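Local coordinates for rhusiopathiae surface protein B (Erysipelothrix rhusiopathiae, PDB 3V10) that probably binds collagen as a cell-wall-anchored surface adhesin, of which this chain is the collagen-binding portion, at residues I115-V120 with M308-T313; L63-A68 with L90-S95. All coordinates share one frame; numbering follows the deposited sequence.

Overall arrangement
Interactions 1 and 2 are neighbours in one sheet, their centres about 10 Å apart, and strand 112-123 joins them: it pairs with 311-315 in interaction 1 and with 61-65, whose end takes part in interaction 2. A backbone hydrogen bond between Val-120 and Arg-64 probably ties them directly, and Met-308 packs on Leu-66. Interaction 1 is the more buried and links segments 188 positions apart, through main-chain pairing reinforced by aspartates, an asparagine and a lysine. Interaction 2 is local, its closest ends 22 positions apart, and only partly buried. Two hydrogen bonds, a water bridge and an arginine laid over a phenylalanine hold it together.

Interaction 1 (I115-V120 with M308-T313); sequences INLKSV and MFDDAT
Asn-116 and Asp-311 face one another as a hydrogen-bonded antiparallel pair, and their side chains meet on the same face of the sheet. The two cross obliquely, with amide and carboxylate planes 48° apart. Asn-116 ND2 gives a short 2.6 Å hydrogen bond to the syn lone pair of Asp-311 OD1, although the oxygen is tilted out of the amide plane and the bond is clearly bent. Asp-311 reaches this position because its CG sits between the backbone N and the carbonyl carbon (chi1 65°). Between the backbones, Asn-116 N donates to Asp-311 O at 2.8 Å, and Asp-311 N returns a longer bond to Asn-116 O.

One residue back, the strand pairing gives way to side-chain bonding. Asp-310 lies alongside Leu-117, pointing the same way, and Leu-117 CD1 comes to 3.5 Å from Asp-310 OD1. That oxygen takes Lys-118 N at 2.7 Å, met nearly along its C-O bond, so the carboxylate stands in for a backbone acceptor. The other oxygen, Asp-310 OD2, accepts from a water at 2.7 Å, and the same water donates to Lys-118 O. One carboxylate thus holds Lys-118 N directly and Lys-118 O through the water.

The Lys-118 side chain, bent at chi2 and chi4, curls round Phe-309 O, with CG and CE both close to it. NZ hydrogen-bonds to Phe-309 O at 3.1 Å, while its stronger partner is Asn-307 O, just before the segment. On the face away from Asn-116 and Asp-311, Ile-115 CG1 rests 4.2 Å from Ala-312 CB.

Strand 112-123 belongs to the N-terminal Ig-like domain, whereas 311-315 follows the second domain and returns to be inserted between 112-123 and 71-77. Such strand complementation is what the latch does in the Collagen Hug model of adhesins with the DEv-IgG fold.

Interaction 2 (L63-A68 with L90-S95); sequences LRSLRA and LTFNGS
Ser-65, the first residue of an ST turn in the N-terminal Ig-like domain, meets Phe-92 near the end of strand 85-93. The serine hydroxyl makes the turn: OG is anti to the backbone N (chi1 165°) and accepts from Arg-67 N at 3.0 Å. From there Ser-65 OG also lies 3.4 Å from Phe-92 CD1, approaching the ring obliquely.

Arg-67, at the far side of the turn, meets the same ring with its aliphatic part. Chi1 puts CG anti to the carbonyl carbon and over one face of the phenylalanine, offset toward the rim. Arg-67 CG is 4.3 Å from the centroid of the Phe-92 ring, a CH-pi contact. Bends at chi2 and chi3 then turn the rest of the chain, which crosses the phenylalanine obliquely. Closer to the backbone, Arg-67 CB is 3.9 Å from Phe-92 CB. The guanidinium plane is turned 40° from the ring plane, so the two do not stack flat. Phe-92 is buried, touching Asp-310, Met-73 and Ile-97 as well, while the Gly-94 and Ser-95 side of the contact is partly exposed.

The backbones meet through Gly-94, which has a positive phi. Ser-65 N donates to Gly-94 O at 2.8 Å from well above the carbonyl plane. Gly-94 N gives its hydrogen to a water at 2.9 Å, and that water donates in turn to Arg-67 O, bridging the two segments. Arg-64 lays CB against the Gly-94 carbonyl, then leads away, forming a salt bridge with Asp-122.

At the other end, Ser-95 OG donates to Leu-63 O across 2.7 Å.

Interaction 1 (I115-V120 with M308-T313)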
# COMPACT_ATOMS: atom_id res chain seq x y z
N ILE A 115 1.65 6.57 17.55
CA ILE A 115 0.75 6.39 16.42
C ILE A 115 1.60 6.20 15.18
O ILE A 115 2.50 7.00 14.91
CB ILE A 115 -0.14 7.62 16.20
CG1 ILE A 115 -1.08 7.82 17.40
CG2 ILE A 115 -0.94 7.45 14.90
CD1 ILE A 115 -1.96 9.04 17.28
N ASN A 116 1.34 5.13 14.45
CA ASN A 116 2.06 4.86 13.22
C ASN A 116 1.02 4.94 12.11
O ASN A 116 0.29 3.98 11.86
CB ASN A 116 2.72 3.48 13.29
CG ASN A 116 3.83 3.43 14.31
OD1 ASN A 116 4.96 3.83 14.03
ND2 ASN A 116 3.52 2.96 15.51
N LEU A 117 0.96 6.10 11.48
CA LEU A 117 -0.02 6.38 10.43
C LEU A 117 0.49 6.04 9.03
O LEU A 117 1.61 6.37 8.68
CB LEU A 117 -0.41 7.86 10.49
CG LEU A 117 -1.33 8.44 9.41
CD1 LEU A 117 -2.72 7.83 9.50
CD2 LEU A 117 -1.41 9.95 9.61
N LYS A 118 -0.36 5.39 8.25
CA LYS A 118 -0.02 5.03 6.88
C LYS A 118 -0.81 5.92 5.94
O LYS A 118 -1.99 6.16 6.17
CB LYS A 118 -0.36 3.56 6.63
CG LYS A 118 0.31 2.60 7.60
CD LYS A 118 1.81 2.82 7.61
CE LYS A 118 2.51 1.94 8.63
NZ LYS A 118 2.43 0.50 8.27
N SER A 119 -0.16 6.41 4.89
CA SER A 119 -0.85 7.28 3.94
C SER A 119 -0.54 6.92 2.50
O SER A 119 0.45 6.24 2.21
CB SER A 119 -0.47 8.74 4.19
OG SER A 119 0.88 8.99 3.84
N VAL A 120 -1.41 7.37 1.60
CA VAL A 120 -1.24 7.14 0.18
C VAL A 120 -1.41 8.49 -0.50
O VAL A 120 -2.12 9.36 0.01
CB VAL A 120 -2.32 6.15 -0.36
CG1 VAL A 120 -3.72 6.64 0.01
CG2 VAL A 120 -2.20 6.00 -1.86
N MET A 308 0.75 -1.93 5.17
CA MET A 308 -0.11 -0.76 5.04
C MET A 308 -1.10 -0.53 6.18
O MET A 308 -2.01 0.29 6.06
CB MET A 308 -0.85 -0.83 3.70
CG MET A 308 -1.73 -2.07 3.45
SD MET A 308 -0.92 -3.68 3.08
CE MET A 308 -1.89 -4.68 4.14
N PHE A 309 -0.91 -1.23 7.30
CA PHE A 309 -1.81 -1.10 8.45
C PHE A 309 -1.43 0.02 9.41
O PHE A 309 -0.25 0.22 9.73
CB PHE A 309 -1.86 -2.41 9.24
CG PHE A 309 -2.61 -3.52 8.54
CD1 PHE A 309 -4.00 -3.49 8.44
CD2 PHE A 309 -1.93 -4.60 7.99
CE1 PHE A 309 -4.70 -4.53 7.82
CE2 PHE A 309 -2.61 -5.64 7.37
CZ PHE A 309 -4.01 -5.61 7.28
N ASP A 310 -2.43 0.75 9.89
CA ASP A 310 -2.20 1.81 10.86
C ASP A 310 -2.16 1.10 12.21
O ASP A 310 -2.78 0.05 12.38
CB ASP A 310 -3.36 2.81 10.86
CG ASP A 310 -3.52 3.51 9.53
OD1 ASP A 310 -2.64 4.32 9.20
OD2 ASP A 310 -4.51 3.24 8.82
N ASP A 311 -1.41 1.65 13.15
CA ASP A 311 -1.36 1.05 14.47
C ASP A 311 -1.13 2.14 15.49
O ASP A 311 -0.64 3.22 15.16
CB ASP A 311 -0.27 -0.03 14.54
CG ASP A 311 1.13 0.53 14.39
OD1 ASP A 311 1.57 1.29 15.27
OD2 ASP A 311 1.79 0.21 13.38
N ALA A 312 -1.52 1.87 16.73
CA ALA A 312 -1.36 2.84 17.80
C ALA A 312 -1.46 2.12 19.14
O ALA A 312 -2.11 1.09 19.24
CB ALA A 312 -2.44 3.91 17.70
N THR A 313 -0.80 2.68 20.15
CA THR A 313 -0.81 2.09 21.48
C THR A 313 -0.65 3.18 22.52
O THR A 313 -0.10 4.24 22.24
CB THR A 313 0.34 1.09 21.64
OG1 THR A 313 0.47 0.74 23.03
CG2 THR A 313 1.64 1.69 21.14
O HOH W 1 -4.40 5.10 6.91

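Interaction 2 (L63-A68 with L90-S95)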
# COMPACT_ATOMS: atom_id res chain seq x y z
N LEU A 63 -1.95 13.81 0.25
CA LEU A 63 -1.74 12.58 1.01
C LEU A 63 -3.01 12.34 1.78
O LEU A 63 -3.63 13.29 2.28
CB LEU A 63 -0.56 12.71 1.97
CG LEU A 63 0.81 12.36 1.39
CD1 LEU A 63 1.16 13.35 0.29
CD2 LEU A 63 1.86 12.40 2.49
N ARG A 64 -3.42 11.08 1.88
CA ARG A 64 -4.64 10.74 2.60
C ARG A 64 -4.54 9.36 3.23
O ARG A 64 -3.65 8.57 2.89
CB ARG A 64 -5.85 10.79 1.65
CG ARG A 64 -5.86 9.69 0.59
CD ARG A 64 -7.20 9.67 -0.14
NE ARG A 64 -7.38 8.45 -0.92
CZ ARG A 64 -6.64 8.12 -1.98
NH1 ARG A 64 -6.87 7.00 -2.63
NH2 ARG A 64 -5.67 8.92 -2.38
N SER A 65 -5.44 9.07 4.16
CA SER A 65 -5.46 7.77 4.81
C SER A 65 -5.90 6.73 3.77
O SER A 65 -6.53 7.08 2.78
CB SER A 65 -6.44 7.78 5.99
OG SER A 65 -6.75 6.47 6.42
N LEU A 66 -5.54 5.47 3.98
CA LEU A 66 -5.95 4.41 3.05
C LEU A 66 -7.38 3.99 3.34
O LEU A 66 -8.02 3.30 2.54
CB LEU A 66 -5.06 3.18 3.21
CG LEU A 66 -3.67 3.13 2.57
CD1 LEU A 66 -2.81 4.29 3.06
CD2 LEU A 66 -3.03 1.79 2.92
N ARG A 67 -7.88 4.41 4.50
CA ARG A 67 -9.23 4.05 4.94
C ARG A 67 -10.33 4.93 4.36
O ARG A 67 -10.09 6.05 3.90
CB ARG A 67 -9.30 4.12 6.47
CG ARG A 67 -8.20 3.35 7.21
CD ARG A 67 -8.21 1.87 6.87
NE ARG A 67 -9.50 1.24 7.14
CZ ARG A 67 -9.95 0.93 8.34
NH1 ARG A 67 -9.22 1.17 9.42
NH2 ARG A 67 -11.15 0.37 8.48
N ALA A 68 -11.56 4.41 4.37
CA ALA A 68 -12.71 5.17 3.88
C ALA A 68 -12.95 6.29 4.88
O ALA A 68 -12.61 6.17 6.06
CB ALA A 68 -13.94 4.27 3.81
N LEU A 90 -9.22 6.37 16.97
CA LEU A 90 -8.73 7.09 15.81
C LEU A 90 -9.78 7.08 14.72
O LEU A 90 -10.32 6.02 14.37
CB LEU A 90 -7.45 6.46 15.26
CG LEU A 90 -6.12 6.77 15.93
CD1 LEU A 90 -5.04 5.88 15.31
CD2 LEU A 90 -5.77 8.24 15.74
N THR A 91 -10.07 8.25 14.17
CA THR A 91 -11.03 8.36 13.09
C THR A 91 -10.28 8.87 11.86
O THR A 91 -9.64 9.92 11.90
CB THR A 91 -12.18 9.33 13.43
OG1 THR A 91 -12.91 8.82 14.56
CG2 THR A 91 -13.13 9.46 12.24
N PHE A 92 -10.35 8.11 10.78
CA PHE A 92 -9.66 8.46 9.54
C PHE A 92 -10.62 9.19 8.61
O PHE A 92 -11.61 8.61 8.14
CB PHE A 92 -9.11 7.19 8.89
CG PHE A 92 -8.20 6.40 9.79
CD1 PHE A 92 -6.83 6.64 9.80
CD2 PHE A 92 -8.72 5.47 10.67
CE1 PHE A 92 -6.00 5.96 10.69
CE2 PHE A 92 -7.90 4.78 11.56
CZ PHE A 92 -6.53 5.03 11.57
N ASN A 93 -10.33 10.46 8.34
CA ASN A 93 -11.16 11.29 7.48
C ASN A 93 -10.36 11.88 6.32
O ASN A 93 -10.13 13.09 6.27
CB ASN A 93 -11.78 12.43 8.31
CG ASN A 93 -12.70 11.92 9.41
OD1 ASN A 93 -12.69 12.43 10.53
ND2 ASN A 93 -13.51 10.91 9.10
N GLY A 94 -9.94 11.02 5.40
CA GLY A 94 -9.16 11.48 4.25
C GLY A 94 -7.79 11.97 4.66
O GLY A 94 -6.96 11.20 5.16
N SER A 95 -7.53 13.26 4.45
CA SER A 95 -6.25 13.86 4.81
C SER A 95 -6.27 14.27 6.28
O SER A 95 -5.26 14.71 6.82
CB SER A 95 -5.96 15.09 3.94
OG SER A 95 -5.88 14.75 2.56
O HOH W 2 -10.04 8.15 5.65